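Local structure of RNA-dependent RNA polymerase (Farallon virus, 6DX5) at residues A41-F46 with A165-V169; F25-V31 with F175-I181. The protein probably copies viral RNA as the large L protein, of which this chain is the OTU-like domain, a cysteine protease of the viral deubiquitinase family. All blocks are in the same frame, centred on the assembly; numbering follows the deposited sequence.

Interaction 1 (A41-F46 with A165-V169); sequences AFAYLF and AFNIV
This is helix-on-sheet packing in the OTU cysteine protease fold: the helix 37-47, whose N-terminal end carries the nucleophilic cysteine in this family, lies against strand 166-171, interior in the sheet between 140-145 and 174-180. The axes of 41-46 and 166-169 approach to 8.8 Å at 148°, so the helix runs roughly antiparallel to the strand, with Ala-41 nearest Ile-168 and Leu-45 nearest Phe-166 (CA atoms 6.8 and 6.6 Å apart). The helix is regular (phi/psi near -65/-43); the strand is extended. Ala-41 points at the strand, its CB 4.1 Å from Ile-168 CD1. One residue on, Phe-42 (chi1 t) sets CB 4.1 Å from the same Ile-168 CD1, while its ring turns an edge to the face of Phe-166 (centroids 5.6 Å, planes 65°). A turn later, Leu-45 (chi1 m, chi2 t) wedges between Phe-166 and Ile-168, with CB 3.7 Å from Phe-166 CD1 and CD1 4.1 Å from Ile-168 CG1. Phe-46 (chi1 t) closes a three-ring cluster, turning its edge to the Phe-166 face in an offset edge-to-face pair (centroids 5.4 Å apart, planes at 70°). Phe-166 (chi1 m) therefore receives two ring edges; Leu-136 and Val-138 extend the apolar cluster, and a bound DTT, probably from the crystallisation liquor, comes within about 4 Å (nearest atoms) of the Phe-166 side chain. The tightest approach puts Leu-45 CD1 3.1 Å from the backbone Asn-167 O.

Interaction 2 (F25-V31 with F175-I181); sequences FFERIRV and FDALKLI
Strand 26-29, at the edge of the sheet within this chain, pairs antiparallel with strand 174-180; the axes of 26-29 and 175-180 come within 4.4 Å at 152°. Glu-27/Lys-179 and Ile-29/Ala-177 are hydrogen-bonded pairs, Phe-26/Leu-180 and Arg-28/Leu-178 non-hydrogen-bonded ones. Phe-175 O touches Val-31 CG2 (3.3 Å). Asp-176 (chi1 m) reaches across: its OD2 accepts Val-31 N (2.9 Å) and also bonds His-174 NE2, while OD1 forms a salt bridge with Arg-28 NH1 (3.0 Å, a weak hydrogen bond by angle) and accepts from a water (2.6 Å) held by Arg-30 NH1 (3.0 Å). Ala-177 N bonds Ile-29 O (3.0 Å), and Ile-29 N returns to Ala-177 O (2.8 Å); their CB atoms, 4.3 Å apart, lie on the face covered by Tyr-44 and Leu-45 of helix 37-47. Leu-178 (m, t) shares the other face with Arg-28, its CD2 3.8 Å from Arg-28 CB, and sets CD1 over the Phe-26 ring, 4.1 Å from the centroid. Lys-179 exchanges both backbone bonds with Glu-27, N to O and O to N, each 2.8 Å, and Lys-179 CG meets Ile-29 CD1 (3.8 Å). Leu-180 (t, p) sends CD1 to the opposite face of Phe-26 (3.8 Å from the centroid), so two CH-pi contacts sandwich the ring. Ile-181 N closes the ladder on Phe-25 O (2.8 Å). Asp-176, at the end of this edge pairing, and its partner His-174 are consistent with the His-Asp part of an OTU catalytic triad.

How the interactions relate
Strands 166-171 and 174-180 are sheet neighbours joined by backbone bonds, Val-169 O to Asp-176 N and Asn-167 O to Leu-178 N (both 2.9 Å), so the two contacts, with centres about 8 Å apart, touch directly. Along the chain, interaction 1 is nested inside the loop that interaction 2 closes. Interaction 1 lies nearer the chain's centre and joins helix to sheet through apolar side chains and aromatic edges. Interaction 2 lies farther out, extends the sheet by main-chain bonding, and adds charged groups and a water. Helix 37-47 serves both: Leu-45 packs on Phe-166 and Ala-177, whereas Tyr-44 touches Ile-29 and Lys-179.

Interaction 1 (A41-F46 with A165-V169)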
ATOM      1  N   ALA A  41       4.429 -11.387 -16.082  1.00 22.25           N
ATOM      2  CA  ALA A  41       5.575 -11.668 -15.220  1.00 26.38           C
ATOM      3  C   ALA A  41       5.309 -12.911 -14.377  1.00 26.05           C
ATOM      4  O   ALA A  41       6.112 -13.854 -14.354  1.00 23.10           O
ATOM      5  CB  ALA A  41       5.872 -10.444 -14.331  1.00 17.79           C
ATOM      6  N   PHE A  42       4.139 -12.986 -13.754  1.00 21.63           N
ATOM      7  CA  PHE A  42       3.902 -14.167 -12.930  1.00 18.72           C
ATOM      8  C   PHE A  42       3.778 -15.400 -13.821  1.00 21.51           C
ATOM      9  O   PHE A  42       4.377 -16.441 -13.535  1.00 20.69           O
ATOM     10  CB  PHE A  42       2.661 -13.967 -12.013  1.00 17.95           C
ATOM     11  CG  PHE A  42       2.456 -15.098 -11.059  1.00 21.43           C
ATOM     12  CD1 PHE A  42       3.206 -15.191  -9.897  1.00 22.35           C
ATOM     13  CD2 PHE A  42       1.565 -16.110 -11.358  1.00 23.22           C
ATOM     14  CE1 PHE A  42       3.036 -16.269  -9.020  1.00 28.46           C
ATOM     15  CE2 PHE A  42       1.387 -17.212 -10.498  1.00 22.16           C
ATOM     16  CZ  PHE A  42       2.125 -17.283  -9.319  1.00 25.33           C
ATOM     17  N   ALA A  43       3.082 -15.294 -14.952  1.00 19.99           N
ATOM     18  CA  ALA A  43       2.985 -16.473 -15.804  1.00 18.28           C
ATOM     19  C   ALA A  43       4.380 -16.940 -16.266  1.00 21.43           C
ATOM     20  O   ALA A  43       4.651 -18.147 -16.381  1.00 25.76           O
ATOM     21  CB  ALA A  43       2.063 -16.166 -16.997  1.00 19.04           C
ATOM     22  N   TYR A  44       5.293 -16.010 -16.514  1.00 19.47           N
ATOM     23  CA  TYR A  44       6.621 -16.435 -16.934  1.00 17.25           C
ATOM     24  C   TYR A  44       7.300 -17.268 -15.853  1.00 22.41           C
ATOM     25  O   TYR A  44       7.884 -18.321 -16.148  1.00 20.87           O
ATOM     26  CB  TYR A  44       7.486 -15.236 -17.308  1.00 19.08           C
ATOM     27  CG  TYR A  44       8.858 -15.718 -17.698  1.00 21.06           C
ATOM     28  CD1 TYR A  44       9.127 -16.156 -18.996  1.00 25.20           C
ATOM     29  CD2 TYR A  44       9.882 -15.752 -16.771  1.00 20.53           C
ATOM     30  CE1 TYR A  44      10.403 -16.617 -19.363  1.00 25.51           C
ATOM     31  CE2 TYR A  44      11.169 -16.198 -17.130  1.00 27.07           C
ATOM     32  CZ  TYR A  44      11.415 -16.627 -18.416  1.00 30.17           C
ATOM     33  OH  TYR A  44      12.699 -17.039 -18.743  1.00 32.45           O
ATOM     34  N   LEU A  45       7.227 -16.826 -14.579  1.00 19.04           N
ATOM     35  CA  LEU A  45       7.891 -17.586 -13.516  1.00 24.20           C
ATOM     36  C   LEU A  45       7.154 -18.876 -13.223  1.00 30.12           C
ATOM     37  O   LEU A  45       7.778 -19.914 -12.994  1.00 28.32           O
ATOM     38  CB  LEU A  45       7.970 -16.782 -12.223  1.00 29.84           C
ATOM     39  CG  LEU A  45       8.787 -15.508 -12.364  1.00 35.54           C
ATOM     40  CD1 LEU A  45       8.773 -14.676 -11.079  1.00 29.54           C
ATOM     41  CD2 LEU A  45      10.202 -15.929 -12.751  1.00 35.28           C
ATOM     42  N   PHE A  46       5.822 -18.824 -13.214  1.00 22.20           N
ATOM     43  CA  PHE A  46       5.068 -19.932 -12.686  1.00 21.38           C
ATOM     44  C   PHE A  46       4.859 -21.011 -13.745  1.00 27.22           C
ATOM     45  O   PHE A  46       4.937 -22.204 -13.428  1.00 26.83           O
ATOM     46  CB  PHE A  46       3.715 -19.425 -12.160  1.00 26.43           C
ATOM     47  CG  PHE A  46       2.971 -20.451 -11.284  1.00 26.17           C
ATOM     48  CD1 PHE A  46       3.452 -20.785 -10.018  1.00 23.28           C
ATOM     49  CD2 PHE A  46       1.823 -21.067 -11.742  1.00 28.72           C
ATOM     50  CE1 PHE A  46       2.797 -21.739  -9.223  1.00 28.89           C
ATOM     51  CE2 PHE A  46       1.134 -21.996 -10.940  1.00 31.38           C
ATOM     52  CZ  PHE A  46       1.626 -22.344  -9.677  1.00 24.40           C
ATOM     53  N   ALA A 165      10.376 -18.178  -3.359  1.00 28.38           N
ATOM     54  CA  ALA A 165       9.241 -17.368  -3.760  1.00 24.13           C
ATOM     55  C   ALA A 165       9.330 -17.017  -5.249  1.00 23.87           C
ATOM     56  O   ALA A 165      10.346 -17.229  -5.911  1.00 27.59           O
ATOM     57  CB  ALA A 165       9.191 -16.092  -2.918  1.00 24.25           C
ATOM     58  N   PHE A 166       8.248 -16.462  -5.783  1.00 26.26           N
ATOM     59  CA  PHE A 166       8.240 -15.929  -7.139  1.00 21.46           C
ATOM     60  C   PHE A 166       8.497 -14.445  -7.005  1.00 22.43           C
ATOM     61  O   PHE A 166       7.746 -13.750  -6.321  1.00 24.19           O
ATOM     62  CB  PHE A 166       6.908 -16.242  -7.816  1.00 21.33           C
ATOM     63  CG  PHE A 166       6.668 -17.723  -7.950  1.00 26.20           C
ATOM     64  CD1 PHE A 166       7.239 -18.424  -9.000  1.00 25.17           C
ATOM     65  CD2 PHE A 166       6.016 -18.423  -6.948  1.00 22.17           C
ATOM     66  CE1 PHE A 166       7.099 -19.799  -9.116  1.00 30.60           C
ATOM     67  CE2 PHE A 166       5.836 -19.790  -7.043  1.00 21.86           C
ATOM     68  CZ  PHE A 166       6.369 -20.498  -8.124  1.00 31.42           C
ATOM     69  N   ASN A 167       9.581 -13.969  -7.604  1.00 18.75           N
ATOM     70  CA  ASN A 167      10.064 -12.610  -7.366  1.00 21.19           C
ATOM     71  C   ASN A 167       9.733 -11.776  -8.596  1.00 26.16           C
ATOM     72  O   ASN A 167      10.072 -12.160  -9.737  1.00 22.38           O
ATOM     73  CB  ASN A 167      11.587 -12.592  -7.114  1.00 20.29           C
ATOM     74  CG  ASN A 167      11.962 -13.122  -5.752  1.00 30.47           C
ATOM     75  OD1 ASN A 167      11.918 -12.393  -4.747  1.00 24.69           O
ATOM     76  ND2 ASN A 167      12.292 -14.413  -5.694  1.00 22.04           N
ATOM     77  N   ILE A 168       9.115 -10.623  -8.378  1.00 22.28           N
ATOM     78  CA  ILE A 168       8.713  -9.765  -9.481  1.00 19.48           C
ATOM     79  C   ILE A 168       9.247  -8.383  -9.186  1.00 23.33           C
ATOM     80  O   ILE A 168       9.264  -7.969  -8.026  1.00 22.03           O
ATOM     81  CB  ILE A 168       7.184  -9.807  -9.618  1.00 28.78           C
ATOM     82  CG1 ILE A 168       6.783 -11.248 -10.011  1.00 25.20           C
ATOM     83  CG2 ILE A 168       6.655  -8.732 -10.568  1.00 27.93           C
ATOM     84  CD1 ILE A 168       5.400 -11.392 -10.421  1.00 30.78           C
ATOM     85  N   VAL A 169       9.772  -7.693 -10.211  1.00 24.66           N
ATOM     86  CA  VAL A 169      10.270  -6.338 -10.018  1.00 25.08           C
ATOM     87  C   VAL A 169       9.239  -5.393 -10.603  1.00 27.88           C
ATOM     88  O   VAL A 169       8.610  -5.696 -11.619  1.00 27.88           O
ATOM     89  CB  VAL A 169      11.650  -6.136 -10.674  1.00 19.73           C
ATOM     90  CG1 VAL A 169      11.584  -6.408 -12.187  1.00 20.40           C
ATOM     91  CG2 VAL A 169      12.175  -4.728 -10.453  1.00 18.67           C
TER

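Interaction 2 (F25-V31 with F175-I181)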
ATOM      1  N   PHE A  25      21.700 -10.019  -7.389  1.00 41.84           N
ATOM      2  CA  PHE A  25      21.075 -11.262  -6.930  1.00 42.02           C
ATOM      3  C   PHE A  25      20.153 -11.910  -7.952  1.00 36.61           C
ATOM      4  O   PHE A  25      19.911 -13.115  -7.848  1.00 39.59           O
ATOM      5  CB  PHE A  25      20.273 -11.019  -5.622  1.00 40.74           C
ATOM      6  CG  PHE A  25      21.142 -10.571  -4.471  1.00 44.42           C
ATOM      7  CD1 PHE A  25      21.720 -11.505  -3.627  1.00 46.79           C
ATOM      8  CD2 PHE A  25      21.455  -9.224  -4.288  1.00 51.28           C
ATOM      9  CE1 PHE A  25      22.589 -11.105  -2.602  1.00 52.71           C
ATOM     10  CE2 PHE A  25      22.327  -8.805  -3.253  1.00 51.22           C
ATOM     11  CZ  PHE A  25      22.892  -9.745  -2.413  1.00 51.72           C
ATOM     12  N   PHE A  26      19.640 -11.171  -8.938  1.00 35.02           N
ATOM     13  CA  PHE A  26      18.639 -11.687  -9.854  1.00 27.80           C
ATOM     14  C   PHE A  26      19.002 -11.375 -11.295  1.00 32.66           C
ATOM     15  O   PHE A  26      19.613 -10.346 -11.606  1.00 37.19           O
ATOM     16  CB  PHE A  26      17.265 -11.081  -9.633  1.00 25.50           C
ATOM     17  CG  PHE A  26      16.690 -11.300  -8.266  1.00 27.78           C
ATOM     18  CD1 PHE A  26      15.898 -12.420  -8.006  1.00 26.31           C
ATOM     19  CD2 PHE A  26      16.879 -10.358  -7.253  1.00 27.56           C
ATOM     20  CE1 PHE A  26      15.336 -12.622  -6.746  1.00 24.83           C
ATOM     21  CE2 PHE A  26      16.292 -10.552  -5.982  1.00 32.89           C
ATOM     22  CZ  PHE A  26      15.530 -11.700  -5.739  1.00 20.34           C
ATOM     23  N   GLU A  27      18.572 -12.250 -12.181  1.00 30.89           N
ATOM     24  CA  GLU A  27      18.473 -11.894 -13.580  1.00 30.63           C
ATOM     25  C   GLU A  27      17.025 -11.458 -13.803  1.00 28.81           C
ATOM     26  O   GLU A  27      16.108 -11.999 -13.199  1.00 34.41           O
ATOM     27  CB  GLU A  27      18.907 -13.061 -14.476  1.00 31.05           C
ATOM     28  CG  GLU A  27      17.806 -13.836 -15.073  1.00 66.38           C
ATOM     29  CD  GLU A  27      18.261 -14.837 -16.132  1.00 72.00           C
ATOM     30  OE1 GLU A  27      18.716 -15.930 -15.777  1.00 75.13           O
ATOM     31  OE2 GLU A  27      18.167 -14.517 -17.318  1.00 77.54           O
ATOM     32  N   ARG A  28      16.839 -10.388 -14.541  1.00 27.16           N
ATOM     33  CA  ARG A  28      15.523  -9.827 -14.785  1.00 21.87           C
ATOM     34  C   ARG A  28      15.082 -10.232 -16.193  1.00 24.02           C
ATOM     35  O   ARG A  28      15.881 -10.153 -17.154  1.00 31.65           O
ATOM     36  CB  ARG A  28      15.598  -8.300 -14.661  1.00 27.40           C
ATOM     37  CG  ARG A  28      14.249  -7.599 -14.917  1.00 24.36           C
ATOM     38  CD  ARG A  28      14.177  -7.104 -16.324  1.00 34.63           C
ATOM     39  NE  ARG A  28      15.159  -6.026 -16.455  1.00 37.61           N
ATOM     40  CZ  ARG A  28      14.860  -4.763 -16.180  1.00 38.29           C
ATOM     41  NH1 ARG A  28      13.609  -4.491 -15.818  1.00 37.27           N
ATOM     42  NH2 ARG A  28      15.766  -3.797 -16.276  1.00 40.93           N
ATOM     43  N   ILE A  29      13.846 -10.699 -16.326  1.00 23.58           N
ATOM     44  CA  ILE A  29      13.302 -11.136 -17.613  1.00 22.98           C
ATOM     45  C   ILE A  29      12.175 -10.177 -17.966  1.00 23.85           C
ATOM     46  O   ILE A  29      11.192 -10.061 -17.232  1.00 18.86           O
ATOM     47  CB  ILE A  29      12.812 -12.592 -17.585  1.00 25.12           C
ATOM     48  CG1 ILE A  29      13.964 -13.537 -17.221  1.00 33.80           C
ATOM     49  CG2 ILE A  29      12.283 -13.002 -18.949  1.00 26.89           C
ATOM     50  CD1 ILE A  29      14.053 -13.832 -15.758  1.00 40.01           C
ATOM     51  N   ARG A  30      12.362  -9.430 -19.052  1.00 25.57           N
ATOM     52  CA  ARG A  30      11.373  -8.446 -19.496  1.00 23.34           C
ATOM     53  C   ARG A  30      10.166  -9.115 -20.133  1.00 22.52           C
ATOM     54  O   ARG A  30      10.320 -10.048 -20.922  1.00 20.38           O
ATOM     55  CB  ARG A  30      12.014  -7.502 -20.516  1.00 21.86           C
ATOM     56  CG  ARG A  30      13.216  -6.768 -19.993  1.00 24.97           C
ATOM     57  CD  ARG A  30      13.701  -5.758 -21.030  1.00 25.93           C
ATOM     58  NE  ARG A  30      14.985  -5.164 -20.653  1.00 28.42           N
ATOM     59  CZ  ARG A  30      15.100  -4.027 -19.978  1.00 33.19           C
ATOM     60  NH1 ARG A  30      14.006  -3.381 -19.581  1.00 30.11           N
ATOM     61  NH2 ARG A  30      16.291  -3.542 -19.713  1.00 32.29           N
ATOM     62  N   VAL A  31       8.960  -8.617 -19.815  1.00 22.93           N
ATOM     63  CA  VAL A  31       7.718  -9.111 -20.417  1.00 23.88           C
ATOM     64  C   VAL A  31       7.119  -7.961 -21.204  1.00 25.75           C
ATOM     65  O   VAL A  31       7.551  -6.823 -21.070  1.00 24.08           O
ATOM     66  CB  VAL A  31       6.721  -9.662 -19.376  1.00 20.93           C
ATOM     67  CG1 VAL A  31       7.412 -10.787 -18.571  1.00 17.22           C
ATOM     68  CG2 VAL A  31       6.311  -8.546 -18.443  1.00 17.66           C
ATOM     69  N   PHE A 175       5.757  -4.151 -14.580  1.00 22.01           N
ATOM     70  CA  PHE A 175       6.252  -5.325 -13.864  1.00 20.36           C
ATOM     71  C   PHE A 175       7.061  -6.205 -14.809  1.00 19.41           C
ATOM     72  O   PHE A 175       6.645  -6.429 -15.948  1.00 25.32           O
ATOM     73  CB  PHE A 175       5.100  -6.180 -13.284  1.00 18.09           C
ATOM     74  CG  PHE A 175       4.230  -5.469 -12.258  1.00 21.64           C
ATOM     75  CD1 PHE A 175       4.463  -5.652 -10.886  1.00 24.45           C
ATOM     76  CD2 PHE A 175       3.114  -4.722 -12.647  1.00 23.47           C
ATOM     77  CE1 PHE A 175       3.635  -5.065  -9.902  1.00 22.11           C
ATOM     78  CE2 PHE A 175       2.270  -4.090 -11.676  1.00 20.66           C
ATOM     79  CZ  PHE A 175       2.534  -4.271 -10.292  1.00 20.49           C
ATOM     80  N   ASP A 176       8.213  -6.729 -14.340  1.00 19.67           N
ATOM     81  CA  ASP A 176       8.964  -7.788 -15.036  1.00 17.33           C
ATOM     82  C   ASP A 176       9.223  -8.953 -14.064  1.00 20.77           C
ATOM     83  O   ASP A 176       9.029  -8.822 -12.841  1.00 20.18           O
ATOM     84  CB  ASP A 176      10.312  -7.262 -15.589  1.00 19.10           C
ATOM     85  CG  ASP A 176      10.154  -6.347 -16.810  1.00 33.92           C
ATOM     86  OD1 ASP A 176      10.927  -5.337 -16.893  1.00 39.15           O
ATOM     87  OD2 ASP A 176       9.309  -6.662 -17.738  1.00 29.58           O
ATOM     88  N   ALA A 177       9.719 -10.087 -14.598  1.00 16.99           N
ATOM     89  CA  ALA A 177      10.029 -11.254 -13.767  1.00 22.38           C
ATOM     90  C   ALA A 177      11.471 -11.193 -13.289  1.00 23.95           C
ATOM     91  O   ALA A 177      12.317 -10.584 -13.951  1.00 21.81           O
ATOM     92  CB  ALA A 177       9.789 -12.541 -14.553  1.00 18.04           C
ATOM     93  N   LEU A 178      11.754 -11.816 -12.131  1.00 21.74           N
ATOM     94  CA  LEU A 178      13.129 -11.955 -11.595  1.00 22.00           C
ATOM     95  C   LEU A 178      13.436 -13.425 -11.325  1.00 24.86           C
ATOM     96  O   LEU A 178      12.617 -14.126 -10.736  1.00 24.57           O
ATOM     97  CB  LEU A 178      13.318 -11.207 -10.268  1.00 17.56           C
ATOM     98  CG  LEU A 178      13.215  -9.686 -10.269  1.00 20.10           C
ATOM     99  CD1 LEU A 178      13.282  -9.149  -8.880  1.00 19.46           C
ATOM    100  CD2 LEU A 178      14.335  -9.090 -11.154  1.00 17.32           C
ATOM    101  N   LYS A 179      14.599 -13.905 -11.760  1.00 29.10           N
ATOM    102  CA  LYS A 179      15.076 -15.221 -11.343  1.00 35.86           C
ATOM    103  C   LYS A 179      16.341 -15.064 -10.521  1.00 42.26           C
ATOM    104  O   LYS A 179      17.212 -14.247 -10.844  1.00 34.76           O
ATOM    105  CB  LYS A 179      15.330 -16.121 -12.529  1.00 42.92           C
ATOM    106  CG  LYS A 179      14.011 -16.554 -13.127  1.00 47.39           C
ATOM    107  CD  LYS A 179      14.182 -17.601 -14.166  1.00 50.96           C
ATOM    108  CE  LYS A 179      12.836 -18.325 -14.385  1.00 46.60           C
ATOM    109  NZ  LYS A 179      12.903 -19.238 -15.591  1.00 54.90           N
ATOM    110  N   LEU A 180      16.421 -15.823  -9.441  1.00 35.10           N
ATOM    111  CA  LEU A 180      17.570 -15.723  -8.565  1.00 39.34           C
ATOM    112  C   LEU A 180      18.792 -16.320  -9.263  1.00 48.48           C
ATOM    113  O   LEU A 180      18.709 -17.379  -9.894  1.00 50.41           O
ATOM    114  CB  LEU A 180      17.270 -16.446  -7.261  1.00 43.98           C
ATOM    115  CG  LEU A 180      17.982 -16.051  -5.979  1.00 50.26           C
ATOM    116  CD1 LEU A 180      17.802 -14.607  -5.645  1.00 46.68           C
ATOM    117  CD2 LEU A 180      17.411 -16.870  -4.856  1.00 55.21           C
ATOM    118  N   ILE A 181      19.935 -15.631  -9.151  1.00 46.65           N
ATOM    119  CA  ILE A 181      21.141 -16.074  -9.853  1.00 57.13           C
ATOM    120  C   ILE A 181      21.672 -17.386  -9.273  1.00 69.61           C
ATOM    121  O   ILE A 181      22.131 -18.263 -10.020  1.00 80.59           O
ATOM    122  CB  ILE A 181      22.219 -14.977  -9.821  1.00 51.49           C
ATOM    123  CG1 ILE A 181      21.814 -13.747 -10.622  1.00 45.73           C
ATOM    124  CG2 ILE A 181      23.532 -15.493 -10.367  1.00 60.20           C
ATOM    125  CD1 ILE A 181      22.844 -12.601 -10.453  1.00 48.11           C
TER
HETATM  126  O   HOH W   1      11.102  -4.074 -19.140  1.00 40.67           O